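Local structure of GGDEF family protein (5GZS) at residues E335-I340 with Q351-K356; K341-E346 with E365-A370; W274-D279 with Q296-L301. The protein is a diguanylate cyclase (cyclic di-GMP synthase) whose periplasmic portion binds arginine in the first of two solute-binding modules, probably as a signal. All blocks are in the same frame, centred on the assembly; numbering follows the deposited sequence.

How the interactions relate
Interactions 1 and 2 belong to one lobe and share helix 344-352: interaction 1 ties the turn after its C-terminal end to the start of strand 337-340, whereas interaction 2 sets its N-terminal end against helix 364-372. Their centres lie about 11 Å apart. Interaction 2 is buried and depends on a lysine among polar and aromatic neighbours. Interaction 1 is partly buried, combining a small apolar contact with a lysine-to-carbonyl bond. Interaction 3, also partly buried, lies in the other lobe, where an arginine covers a buried phenylalanine; Arg-298 NH1 approaches Asp-342 O of interaction 2 to 4.1 Å where the two lobes meet.

Interaction 1 of 3, residues E335-I340 with Q351-K356; sequences ERIGVI and QMLPNK
Glu-335 meets the 351-356 segment through its backbone: Lys-356 NZ donates a hydrogen bond to Glu-335 O over 3.3 Å, lying in the carbonyl plane with a C=O...N angle of 155°. The Glu-335 carboxylate leads away from this contact and is held by the hydroxyl of Tyr-321. Lys-356 NZ also makes weak bonds to the carbonyl oxygens of Leu-332 and Val-333, so it gathers several backbone acceptors at the entry to the strand. Arg-336 turns to the other side, where it forms a salt bridge with Asp-377. Ile-337 supplies the apolar half of the contact, with CD1 as its touching atom. This methyl packs against Lys-356 CE at 3.7 Å and against Leu-353 CD1 at 3.9 Å, and both side chains cross the isoleucine at about a right angle. In Lys-356, CG stands anti to the backbone N (chi1 171°) and the chain stays extended as far as CE, bending only at the last torsion. Beyond Ile-337 the strand runs on beneath helix 344-352, with Val-339 against Phe-345. A type II turn from Leu-353 to Lys-356 follows the helix, and Leu-353 and Pro-354 also pack on the second subunit. Strand 337-340, helix 344-352 and strand 359-361 form a beta-alpha-beta unit, as in the alpha/beta lobes of periplasmic solute-binding proteins; the contact joins the turn that follows the helix to the beginning of the unit's first strand.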
loop_
_atom_site.group_PDB
_atom_site.type_symbol
_atom_site.label_atom_id
_atom_site.label_comp_id
_atom_site.label_asym_id
_atom_site.label_seq_id
_atom_site.Cartn_x
_atom_site.Cartn_y
_atom_site.Cartn_z
ATOM N N GLU A 335 13.113 15.512 -20.785
ATOM C CA GLU A 335 12.011 15.195 -21.684
ATOM C C GLU A 335 10.952 16.307 -21.654
ATOM O O GLU A 335 10.789 17.007 -20.649
ATOM C CB GLU A 335 11.368 13.854 -21.315
ATOM C CG GLU A 335 12.286 12.650 -21.444
ATOM C CD GLU A 335 12.512 12.207 -22.884
ATOM O OE1 GLU A 335 13.415 11.373 -23.110
ATOM O OE2 GLU A 335 11.786 12.672 -23.786
ATOM N N ARG A 336 10.232 16.455 -22.759
ATOM C CA ARG A 336 9.190 17.461 -22.850
ATOM C C ARG A 336 7.905 16.936 -22.231
ATOM O O ARG A 336 7.315 15.985 -22.742
ATOM C CB ARG A 336 8.952 17.858 -24.305
ATOM C CG ARG A 336 10.145 18.508 -24.990
ATOM C CD ARG A 336 9.730 19.151 -26.305
ATOM N NE ARG A 336 10.485 18.628 -27.434
ATOM C CZ ARG A 336 10.044 17.707 -28.289
ATOM N NH1 ARG A 336 8.829 17.183 -28.166
ATOM N NH2 ARG A 336 10.837 17.307 -29.281
ATOM N N ILE A 337 7.478 17.534 -21.127
ATOM C CA ILE A 337 6.263 17.078 -20.484
ATOM C C ILE A 337 5.154 18.082 -20.681
ATOM O O ILE A 337 5.316 19.275 -20.409
ATOM C CB ILE A 337 6.450 16.822 -18.984
ATOM C CG1 ILE A 337 7.340 15.588 -18.756
ATOM C CG2 ILE A 337 5.106 16.593 -18.329
ATOM C CD1 ILE A 337 8.007 15.572 -17.423
ATOM N N GLY A 338 4.020 17.602 -21.166
ATOM C CA GLY A 338 2.899 18.485 -21.378
ATOM C C GLY A 338 1.884 18.403 -20.267
ATOM O O GLY A 338 1.424 17.308 -19.921
ATOM N N VAL A 339 1.530 19.563 -19.711
ATOM C CA VAL A 339 0.414 19.668 -18.774
ATOM C C VAL A 339 -0.562 20.738 -19.243
ATOM O O VAL A 339 -0.260 21.493 -20.167
ATOM C CB VAL A 339 0.875 20.012 -17.341
ATOM C CG1 VAL A 339 -0.205 19.613 -16.330
ATOM C CG2 VAL A 339 2.164 19.287 -17.007
ATOM N N ILE A 340 -1.735 20.779 -18.610
ATOM C CA ILE A 340 -2.711 21.842 -18.783
ATOM C C ILE A 340 -2.461 22.983 -17.782
ATOM O O ILE A 340 -2.210 22.736 -16.596
ATOM C CB ILE A 340 -4.133 21.302 -18.587
ATOM C CG1 ILE A 340 -4.324 20.013 -19.390
ATOM C CG2 ILE A 340 -5.146 22.344 -18.989
ATOM C CD1 ILE A 340 -5.644 19.318 -19.113
ATOM N N GLN A 351 6.139 20.728 -7.945
ATOM C CA GLN A 351 6.728 20.245 -6.696
ATOM C C GLN A 351 7.749 19.188 -7.114
ATOM O O GLN A 351 8.952 19.373 -6.923
ATOM C CB GLN A 351 5.683 19.670 -5.720
ATOM C CG GLN A 351 5.982 19.844 -4.203
ATOM C CD GLN A 351 7.235 19.111 -3.663
ATOM O OE1 GLN A 351 7.874 18.343 -4.382
ATOM N NE2 GLN A 351 7.578 19.356 -2.383
HETATM N N MSE A 352 7.271 18.108 -7.724
HETATM C CA MSE A 352 8.114 16.958 -8.062
HETATM C C MSE A 352 9.338 17.260 -8.953
HETATM O O MSE A 352 10.419 16.744 -8.690
HETATM C CB MSE A 352 7.229 15.902 -8.709
HETATM C CG MSE A 352 6.375 15.213 -7.666
HETATM SE SE MSE A 352 5.409 13.702 -8.329
HETATM C CE MSE A 352 6.791 12.356 -8.039
ATOM N N LEU A 353 9.200 18.117 -9.971
ATOM C CA LEU A 353 10.361 18.463 -10.818
ATOM C C LEU A 353 10.638 19.968 -10.814
ATOM O O LEU A 353 10.391 20.662 -11.811
ATOM C CB LEU A 353 10.142 17.976 -12.250
ATOM C CG LEU A 353 9.467 16.605 -12.356
ATOM C CD1 LEU A 353 8.958 16.377 -13.769
ATOM C CD2 LEU A 353 10.406 15.523 -11.948
ATOM N N PRO A 354 11.186 20.468 -9.697
ATOM C CA PRO A 354 11.297 21.904 -9.419
ATOM C C PRO A 354 12.047 22.677 -10.495
ATOM O O PRO A 354 13.027 22.165 -11.035
ATOM C CB PRO A 354 12.071 21.945 -8.094
ATOM C CG PRO A 354 11.921 20.575 -7.500
ATOM C CD PRO A 354 11.835 19.648 -8.658
ATOM N N ASN A 355 11.569 23.880 -10.809
ATOM C CA ASN A 355 12.263 24.809 -11.711
ATOM C C ASN A 355 12.462 24.279 -13.132
ATOM O O ASN A 355 13.248 24.817 -13.912
ATOM C CB ASN A 355 13.619 25.180 -11.117
ATOM C CG ASN A 355 14.115 26.497 -11.614
ATOM O OD1 ASN A 355 13.318 27.366 -11.980
ATOM N ND2 ASN A 355 15.435 26.656 -11.668
ATOM N N LYS A 356 11.754 23.201 -13.447
ATOM C CA LYS A 356 11.821 22.555 -14.749
ATOM C C LYS A 356 10.763 23.159 -15.671
ATOM O O LYS A 356 9.667 23.516 -15.220
ATOM C CB LYS A 356 11.609 21.043 -14.596
ATOM C CG LYS A 356 11.441 20.263 -15.892
ATOM C CD LYS A 356 10.838 18.882 -15.629
ATOM C CE LYS A 356 10.729 18.068 -16.902
ATOM N NZ LYS A 356 11.731 18.520 -17.912
#

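Interaction 2 of 3, residues K341-E346 with E365-A370; sequences KDDFFE and EEKVQA
Lys-367 and Asp-343 approach each other with their side chains crossed at about a right angle, and the gap from Lys-367 NZ to Asp-343 OD2 is 4.2 Å. Opposite charges are thus close but do not form a salt bridge; any attraction is probably weaker than in a direct ion pair. The lysine leaves helix 364-372 with CG anti to the backbone N and bends at chi3 (66°), which brings its amine toward the start of helix 344-352. There NZ lies at the edge of the Phe-345 ring, near the ring plane and 4.4 Å from CD2, rather than over a face. A weak hydrogen bond to Val-380 O gives this ammonium a further polar partner, while its aliphatic part passes Ile-340 of the neighbouring strand. Asp-343 has its own task as the N-cap: OD2 accepts from Phe-345 N at 3.1 Å, with the donor above the carboxylate plane. Glu-346, in the first turn of the helix, keeps an extended chain; its OE1 accepts from Asp-342 N and OE2 bonds to Ser-360. The helix start is consequently held by acidic side chains, and the nearby lysine would be expected to stabilise the negative charge of Asp-343. Asp-343 also touches Gln-235, and Phe-344 touches Thr-293, both of the other lobe. A capped helix following a strand and facing the cleft between lobes is an arrangement familiar from the solute-binding protein fold.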
loop_
_atom_site.group_PDB
_atom_site.type_symbol
_atom_site.label_atom_id
_atom_site.label_comp_id
_atom_site.label_asym_id
_atom_site.label_seq_id
_atom_site.Cartn_x
_atom_site.Cartn_y
_atom_site.Cartn_z
ATOM N N LYS A 341 -2.530 24.225 -18.253
ATOM C CA LYS A 341 -2.282 25.379 -17.383
ATOM C C LYS A 341 -3.278 25.443 -16.208
ATOM O O LYS A 341 -4.478 25.203 -16.377
ATOM C CB LYS A 341 -2.328 26.680 -18.194
ATOM C CG LYS A 341 -1.711 27.876 -17.477
ATOM C CD LYS A 341 -2.170 29.215 -18.045
ATOM C CE LYS A 341 -3.550 29.563 -17.525
ATOM N NZ LYS A 341 -3.713 31.000 -17.129
ATOM N N ASP A 342 -2.756 25.744 -15.020
ATOM C CA ASP A 342 -3.518 25.765 -13.762
ATOM C C ASP A 342 -4.093 24.412 -13.347
ATOM O O ASP A 342 -4.765 24.318 -12.318
ATOM C CB ASP A 342 -4.661 26.790 -13.814
ATOM C CG ASP A 342 -4.191 28.181 -14.232
ATOM O OD1 ASP A 342 -3.152 28.646 -13.726
ATOM O OD2 ASP A 342 -4.897 28.839 -15.021
ATOM N N ASP A 343 -3.830 23.367 -14.125
ATOM C CA ASP A 343 -4.336 22.043 -13.775
ATOM C C ASP A 343 -3.566 21.535 -12.553
ATOM O O ASP A 343 -2.443 21.973 -12.293
ATOM C CB ASP A 343 -4.205 21.067 -14.956
ATOM C CG ASP A 343 -4.510 19.616 -14.568
ATOM O OD1 ASP A 343 -5.536 19.394 -13.885
ATOM O OD2 ASP A 343 -3.721 18.704 -14.937
ATOM N N PHE A 344 -4.175 20.629 -11.802
ATOM C CA PHE A 344 -3.501 19.983 -10.699
ATOM C C PHE A 344 -2.172 19.303 -11.080
ATOM O O PHE A 344 -1.234 19.297 -10.273
ATOM C CB PHE A 344 -4.412 18.941 -10.063
ATOM C CG PHE A 344 -3.666 17.905 -9.266
ATOM C CD1 PHE A 344 -3.029 18.251 -8.073
ATOM C CD2 PHE A 344 -3.602 16.591 -9.700
ATOM C CE1 PHE A 344 -2.334 17.305 -7.327
ATOM C CE2 PHE A 344 -2.918 15.631 -8.960
ATOM C CZ PHE A 344 -2.277 15.987 -7.770
ATOM N N PHE A 345 -2.069 18.723 -12.276
ATOM C CA PHE A 345 -0.832 17.994 -12.610
ATOM C C PHE A 345 0.294 18.999 -12.798
ATOM O O PHE A 345 1.455 18.684 -12.555
ATOM C CB PHE A 345 -0.999 17.099 -13.856
ATOM C CG PHE A 345 -1.898 15.901 -13.632
ATOM C CD1 PHE A 345 -1.917 15.243 -12.409
ATOM C CD2 PHE A 345 -2.744 15.453 -14.635
ATOM C CE1 PHE A 345 -2.748 14.152 -12.202
ATOM C CE2 PHE A 345 -3.590 14.356 -14.426
ATOM C CZ PHE A 345 -3.590 13.707 -13.215
ATOM N N GLU A 346 -0.036 20.225 -13.197
ATOM C CA GLU A 346 1.020 21.215 -13.388
ATOM C C GLU A 346 1.640 21.529 -12.039
ATOM O O GLU A 346 2.863 21.585 -11.884
ATOM C CB GLU A 346 0.487 22.472 -14.053
ATOM C CG GLU A 346 1.537 23.554 -14.306
ATOM C CD GLU A 346 0.920 24.801 -14.930
ATOM O OE1 GLU A 346 -0.293 25.041 -14.696
ATOM O OE2 GLU A 346 1.624 25.512 -15.681
ATOM N N GLU A 365 -7.662 17.809 -24.643
ATOM C CA GLU A 365 -7.688 17.742 -26.111
ATOM C C GLU A 365 -6.432 18.264 -26.799
ATOM O O GLU A 365 -5.832 17.605 -27.666
ATOM C CB GLU A 365 -8.884 18.539 -26.624
ATOM C CG GLU A 365 -10.062 17.694 -27.116
ATOM C CD GLU A 365 -9.857 17.218 -28.547
ATOM O OE1 GLU A 365 -9.516 18.052 -29.414
ATOM O OE2 GLU A 365 -10.033 16.011 -28.818
ATOM N N GLU A 366 -6.057 19.476 -26.415
ATOM C CA GLU A 366 -4.880 20.153 -26.954
ATOM C C GLU A 366 -3.602 19.492 -26.431
ATOM O O GLU A 366 -2.621 19.344 -27.169
ATOM C CB GLU A 366 -4.943 21.632 -26.575
ATOM C CG GLU A 366 -3.975 22.565 -27.255
ATOM C CD GLU A 366 -4.032 23.929 -26.602
ATOM O OE1 GLU A 366 -4.860 24.097 -25.681
ATOM O OE2 GLU A 366 -3.266 24.827 -26.993
ATOM N N LYS A 367 -3.639 19.091 -25.155
ATOM C CA LYS A 367 -2.540 18.376 -24.509
ATOM C C LYS A 367 -2.255 17.092 -25.280
ATOM O O LYS A 367 -1.136 16.861 -25.737
ATOM C CB LYS A 367 -2.875 18.073 -23.037
ATOM C CG LYS A 367 -1.815 17.247 -22.283
ATOM C CD LYS A 367 -1.923 17.370 -20.751
ATOM C CE LYS A 367 -3.209 16.762 -20.213
ATOM N NZ LYS A 367 -3.379 16.973 -18.735
ATOM N N VAL A 368 -3.283 16.270 -25.449
ATOM C CA VAL A 368 -3.148 15.062 -26.244
ATOM C C VAL A 368 -2.618 15.327 -27.658
ATOM O O VAL A 368 -1.625 14.718 -28.083
ATOM C CB VAL A 368 -4.479 14.329 -26.373
ATOM C CG1 VAL A 368 -4.317 13.157 -27.336
ATOM C CG2 VAL A 368 -4.996 13.882 -24.998
ATOM N N GLN A 369 -3.260 16.233 -28.392
ATOM C CA GLN A 369 -2.854 16.457 -29.784
ATOM C C GLN A 369 -1.382 16.882 -29.881
ATOM O O GLN A 369 -0.689 16.602 -30.874
ATOM C CB GLN A 369 -3.761 17.495 -30.458
ATOM C CG GLN A 369 -5.038 16.900 -31.065
ATOM C CD GLN A 369 -4.773 16.082 -32.324
ATOM O OE1 GLN A 369 -3.837 16.362 -33.091
ATOM N NE2 GLN A 369 -5.590 15.057 -32.535
ATOM N N ALA A 370 -0.904 17.541 -28.832
ATOM C CA ALA A 370 0.494 17.923 -28.746
ATOM C C ALA A 370 1.395 16.693 -28.694
ATOM O O ALA A 370 2.451 16.665 -29.324
ATOM C CB ALA A 370 0.715 18.790 -27.538
#

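Interaction 3 of 3, residues W274-D279 with Q296-L301; sequences WESMFD and QQRKNL
Arg-298 lays its side chain along Phe-278, the two running past each other in opposite directions, and each of its groups meets a different part of the aromatic residue. CB begins the contact near the far end of the ring, 4.1 Å from Phe-278 CZ. CG, which stands anti to the carbonyl carbon, comes closer and rests 3.8 Å from Phe-278 CE2. The chain then bends at chi3 (140°), carrying the flat end onward, toward Phe-278 CB. NE lies over one face, 4.1 Å above the ring plane and offset toward the rim. With only 23° between the planes, guanidinium and ring are roughly parallel but offset, an arrangement that would probably let the ring electrons favour the positive charge. At the tip, NH2 overruns the ring and lies 4.0 Å from Phe-278 CB. The same nitrogen has Ser-276 OG at the edge of the guanidinium, but 4.3 Å is too far for a hydrogen bond. Leu-301 closes on the end of the phenyl ring, crossing it at about a right angle: its CB approaches Phe-278 CZ to 3.6 Å, while CD1 lies in the ring plane at the edge, 3.7 Å from Phe-278 CE2. A backbone bond from Leu-301 N to Arg-298 O helps keep these two residues together on the same phenylalanine. Phe-278 sits in the first turn of helix 277-282 and packs further on Leu-289 and Ile-292 of strand 288-292 and on Ala-302. The 296-301 connection, between strands 288-292 and 303-304, therefore covers the start of that helix, while Gln-296 N bonds to Glu-347 of helix 344-352 in the other lobe.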
loop_
_atom_site.group_PDB
_atom_site.type_symbol
_atom_site.label_atom_id
_atom_site.label_comp_id
_atom_site.label_asym_id
_atom_site.label_seq_id
_atom_site.Cartn_x
_atom_site.Cartn_y
_atom_site.Cartn_z
ATOM N N TRP A 274 -13.765 26.504 -20.171
ATOM C CA TRP A 274 -13.367 27.872 -19.931
ATOM C C TRP A 274 -14.332 28.554 -18.983
ATOM O O TRP A 274 -14.148 29.688 -18.597
ATOM C CB TRP A 274 -13.116 28.645 -21.249
ATOM C CG TRP A 274 -14.263 28.901 -22.160
ATOM C CD1 TRP A 274 -15.211 29.842 -22.019
ATOM C CD2 TRP A 274 -14.529 28.251 -23.399
ATOM N NE1 TRP A 274 -16.079 29.810 -23.069
ATOM C CE2 TRP A 274 -15.675 28.839 -23.937
ATOM C CE3 TRP A 274 -13.914 27.215 -24.099
ATOM C CZ2 TRP A 274 -16.221 28.428 -25.132
ATOM C CZ3 TRP A 274 -14.446 26.811 -25.269
ATOM C CH2 TRP A 274 -15.590 27.416 -25.788
ATOM N N GLU A 275 -15.339 27.809 -18.565
ATOM C CA GLU A 275 -16.330 28.311 -17.647
ATOM C C GLU A 275 -16.352 27.516 -16.338
ATOM O O GLU A 275 -17.282 26.792 -16.037
ATOM C CB GLU A 275 -17.674 28.308 -18.339
ATOM C CG GLU A 275 -17.638 29.035 -19.656
ATOM C CD GLU A 275 -19.000 29.486 -20.119
ATOM O OE1 GLU A 275 -19.892 28.638 -20.281
ATOM O OE2 GLU A 275 -19.170 30.698 -20.341
ATOM N N SER A 276 -15.331 27.708 -15.534
ATOM C CA SER A 276 -15.087 26.843 -14.379
ATOM C C SER A 276 -16.219 26.788 -13.362
ATOM O O SER A 276 -16.908 27.772 -13.069
ATOM C CB SER A 276 -13.803 27.235 -13.682
ATOM O OG SER A 276 -13.320 26.103 -12.994
HETATM N N MSE A 277 -16.438 25.573 -12.881
HETATM C CA MSE A 277 -17.497 25.306 -11.920
HETATM C C MSE A 277 -17.029 25.702 -10.548
HETATM O O MSE A 277 -17.837 25.977 -9.648
HETATM C CB MSE A 277 -17.902 23.840 -11.947
HETATM C CG MSE A 277 -18.642 23.443 -13.202
HETATM SE SE MSE A 277 -18.713 21.513 -13.498
HETATM C CE MSE A 277 -20.111 21.554 -14.883
ATOM N N PHE A 278 -15.744 25.763 -10.436
ATOM C CA PHE A 278 -15.134 26.203 -9.211
ATOM C C PHE A 278 -15.451 27.675 -9.004
ATOM O O PHE A 278 -15.666 28.125 -7.882
ATOM C CB PHE A 278 -13.630 25.944 -9.250
ATOM C CG PHE A 278 -12.993 25.956 -7.902
ATOM C CD1 PHE A 278 -13.494 25.171 -6.883
ATOM C CD2 PHE A 278 -11.911 26.766 -7.643
ATOM C CE1 PHE A 278 -12.916 25.191 -5.621
ATOM C CE2 PHE A 278 -11.331 26.792 -6.390
ATOM C CZ PHE A 278 -11.840 26.008 -5.378
ATOM N N ASP A 279 -15.499 28.422 -10.093
ATOM C CA ASP A 279 -15.968 29.795 -10.024
ATOM C C ASP A 279 -17.392 29.804 -9.478
ATOM O O ASP A 279 -17.728 30.639 -8.653
ATOM C CB ASP A 279 -15.900 30.476 -11.401
ATOM C CG ASP A 279 -14.482 30.496 -11.980
ATOM O OD1 ASP A 279 -13.612 29.772 -11.453
ATOM O OD2 ASP A 279 -14.243 31.230 -12.963
ATOM N N GLN A 296 -3.067 22.309 -3.698
ATOM C CA GLN A 296 -2.739 23.329 -2.715
ATOM C C GLN A 296 -3.434 24.612 -3.137
ATOM O O GLN A 296 -4.014 25.319 -2.309
ATOM C CB GLN A 296 -1.231 23.539 -2.616
ATOM C CG GLN A 296 -0.480 22.341 -2.089
ATOM C CD GLN A 296 -0.924 21.959 -0.702
ATOM O OE1 GLN A 296 -1.209 22.827 0.127
ATOM N NE2 GLN A 296 -0.986 20.656 -0.435
ATOM N N GLN A 297 -3.372 24.887 -4.441
ATOM C CA GLN A 297 -4.011 26.053 -5.037
ATOM C C GLN A 297 -5.446 26.179 -4.565
ATOM O O GLN A 297 -5.893 27.274 -4.225
ATOM C CB GLN A 297 -3.976 25.987 -6.574
ATOM C CG GLN A 297 -4.831 27.075 -7.255
ATOM C CD GLN A 297 -4.883 26.960 -8.784
ATOM O OE1 GLN A 297 -4.028 26.323 -9.418
ATOM N NE2 GLN A 297 -5.911 27.563 -9.378
ATOM N N ARG A 298 -6.149 25.050 -4.517
ATOM C CA ARG A 298 -7.582 25.059 -4.243
ATOM C C ARG A 298 -7.917 24.837 -2.769
ATOM O O ARG A 298 -9.038 25.109 -2.344
ATOM C CB ARG A 298 -8.276 24.005 -5.108
ATOM C CG ARG A 298 -8.404 24.433 -6.552
ATOM C CD ARG A 298 -8.511 23.254 -7.504
ATOM N NE ARG A 298 -9.496 23.506 -8.561
ATOM C CZ ARG A 298 -9.249 24.209 -9.664
ATOM N NH1 ARG A 298 -8.044 24.740 -9.862
ATOM N NH2 ARG A 298 -10.213 24.390 -10.567
ATOM N N LYS A 299 -6.926 24.398 -1.993
ATOM C CA LYS A 299 -7.145 23.895 -0.629
ATOM C C LYS A 299 -7.875 24.868 0.304
ATOM O O LYS A 299 -8.550 24.449 1.251
ATOM C CB LYS A 299 -5.805 23.498 0.005
ATOM C CG LYS A 299 -5.899 22.309 0.973
ATOM C CD LYS A 299 -4.751 21.312 0.731
ATOM C CE LYS A 299 -4.668 20.211 1.793
ATOM N NZ LYS A 299 -3.315 19.551 1.842
ATOM N N ASN A 300 -7.757 26.155 0.015
ATOM C CA ASN A 300 -8.285 27.192 0.883
ATOM C C ASN A 300 -9.516 27.895 0.328
ATOM O O ASN A 300 -10.087 28.761 0.995
ATOM C CB ASN A 300 -7.201 28.237 1.140
ATOM C CG ASN A 300 -6.527 28.699 -0.146
ATOM O OD1 ASN A 300 -6.350 27.916 -1.089
ATOM N ND2 ASN A 300 -6.181 29.986 -0.203
ATOM N N LEU A 301 -9.916 27.560 -0.897
ATOM C CA LEU A 301 -11.029 28.272 -1.541
ATOM C C LEU A 301 -12.353 27.546 -1.370
ATOM O O LEU A 301 -13.402 28.040 -1.773
ATOM C CB LEU A 301 -10.726 28.480 -3.017
ATOM C CG LEU A 301 -9.347 29.116 -3.226
ATOM C CD1 LEU A 301 -8.672 28.516 -4.438
ATOM C CD2 LEU A 301 -9.487 30.636 -3.387
#